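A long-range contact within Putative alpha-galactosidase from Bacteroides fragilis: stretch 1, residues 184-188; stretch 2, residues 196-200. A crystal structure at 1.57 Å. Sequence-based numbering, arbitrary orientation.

Stretch 1 (184-188) YSDAA
Stretch 2 196-200: CGSYG

Two neighbouring backbone amides, those of Ser 198 and Tyr 199, are bound by two carbonyls that lie two residues apart on another segment of the same chain, and the glycine just before them brings a bare CA against one of those carbonyls. This contact in a putative alpha-galactosidase illustrates a general principle: segments without a shared sheet can be joined by main-chain polar groups, provided that side chains leave room for them.

The first stretch enters as the end of a strand, with phi/psi of -131/137 at Tyr 184, -148/-168 at Ser 185 and -147/144 at Asp 186. It then bends at Ala 187 (-82/50) and extends again at Ala 188 (-158/180). The bend is accompanied by a weak hydrogen bond from Ala 188 N to Asp 186 O, 2.9 Å long. The second stretch has no regular secondary structure: Cys 196 is at -71/131, Gly 197 at -103/-172, Ser 198 at -109/-1, Tyr 199 at -57/125 and Gly 200 at 87/-9. The end-to-end directions of the touching parts differ by 63°, and the register sets Asp 186 CA 4.8 Å from Gly 197 CA and Ala 188 CA 4.5 Å from Tyr 199 CA.

Ser 198 N donates to Asp 186 O over 3.0 Å, nearly straight at 174°. Tyr 199 N donates to Ala 188 O over 3.2 Å, at 163°. Asp 186 O therefore accepts from both stretches. Although Ala 188 O also lies 3.3 Å from Ser 198 N, the angle there is too poor for a hydrogen bond; the same oxygen instead receives a CA-H...O contact from Gly 197 CA at 3.3 Å.

That approach explains the fit of glycine. A CB on Gly 197 would point toward the first stretch and clash, lying 2.4 Å from Ala 188 O and 3.0 Å from Asp 186 O. Gly 200 makes no contact, but its positive phi suits glycine for a local reason: a CB would be jammed against the preceding carbonyl oxygen.

One side-chain hydrogen bond supplements the backbone pair. Ser 185, in the t rotamer with its CB toward the second stretch, donates from OG to Ser 198 OG at 2.7 Å. Ser 198 is sideways and m, and its OG is also hydrogen-bonded elsewhere in the structure. Short hydroxyl side chains suit this buried meeting point, satisfying polarity with little bulk.

Ala 187 and Ala 188 turn their methyls away, leaving their main chain available to Tyr 199, whose CB points toward them and lies 3.8 Å from Ala 187 C. With chi1 at 180° (t) and chi2 at 62°, the tyrosine side chain then leads away, its ring oblique to Ala 187 O and Ala 188 CA. Asp 186 (t, chi2 -73°) is sideways, while Cys 196 (t) points away. The contact buries 247 Å², counting both sides; Tyr 199 and Ala 188 have the largest areas covered, 49 and 47 Å².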

# COMPACT_ATOMS: atom_id res chain seq x y z
N TYR A 184 2.86 -7.09 14.31
CA TYR A 184 3.52 -5.92 14.86
C TYR A 184 4.45 -6.31 15.99
O TYR A 184 4.09 -7.11 16.86
CB TYR A 184 2.45 -4.95 15.38
CG TYR A 184 2.98 -3.80 16.20
CD1 TYR A 184 3.25 -3.94 17.54
CD2 TYR A 184 3.21 -2.55 15.61
CE1 TYR A 184 3.74 -2.89 18.30
CE2 TYR A 184 3.71 -1.49 16.36
CZ TYR A 184 3.97 -1.67 17.70
OH TYR A 184 4.46 -0.63 18.47
N SER A 185 5.64 -5.73 16.01
CA SER A 185 6.48 -5.77 17.19
C SER A 185 7.30 -4.49 17.27
O SER A 185 7.02 -3.52 16.55
CB SER A 185 7.37 -7.01 17.22
OG SER A 185 8.00 -7.14 18.48
N ASP A 186 8.28 -4.47 18.16
CA ASP A 186 9.03 -3.26 18.47
C ASP A 186 10.46 -3.65 18.80
O ASP A 186 10.69 -4.69 19.43
CB ASP A 186 8.36 -2.57 19.66
CG ASP A 186 8.88 -1.18 19.93
OD1 ASP A 186 10.02 -1.06 20.43
OD2 ASP A 186 8.13 -0.21 19.69
N ALA A 187 11.41 -2.80 18.40
CA ALA A 187 12.84 -3.03 18.61
C ALA A 187 13.29 -2.63 20.02
O ALA A 187 14.28 -1.91 20.19
CB ALA A 187 13.65 -2.29 17.56
N ALA A 188 12.56 -3.12 21.01
CA ALA A 188 12.84 -2.85 22.41
C ALA A 188 12.20 -3.95 23.24
O ALA A 188 11.57 -4.87 22.70
CB ALA A 188 12.28 -1.49 22.80
N CYS A 196 4.88 -6.88 25.12
CA CYS A 196 6.23 -7.41 24.89
C CYS A 196 6.74 -7.13 23.48
O CYS A 196 6.05 -7.38 22.50
CB CYS A 196 6.27 -8.91 25.16
SG CYS A 196 7.95 -9.51 25.36
N GLY A 197 7.97 -6.60 23.39
CA GLY A 197 8.66 -6.42 22.11
C GLY A 197 9.72 -7.48 21.86
O GLY A 197 9.85 -8.42 22.65
N SER A 198 10.51 -7.31 20.81
CA SER A 198 11.39 -8.37 20.30
C SER A 198 12.89 -8.16 20.51
O SER A 198 13.69 -9.01 20.12
CB SER A 198 11.15 -8.56 18.80
OG SER A 198 9.85 -9.06 18.55
N TYR A 199 13.30 -7.04 21.11
CA TYR A 199 14.73 -6.79 21.26
C TYR A 199 15.44 -7.91 22.02
O TYR A 199 15.05 -8.27 23.13
CB TYR A 199 14.97 -5.45 21.96
CG TYR A 199 16.44 -5.14 22.13
CD1 TYR A 199 17.26 -4.98 21.03
CD2 TYR A 199 16.99 -5.00 23.40
CE1 TYR A 199 18.61 -4.70 21.18
CE2 TYR A 199 18.34 -4.72 23.55
CZ TYR A 199 19.14 -4.58 22.44
OH TYR A 199 20.48 -4.30 22.58
N GLY A 200 16.48 -8.47 21.40
CA GLY A 200 17.25 -9.57 21.98
C GLY A 200 16.70 -10.96 21.68
O GLY A 200 17.34 -11.96 22.00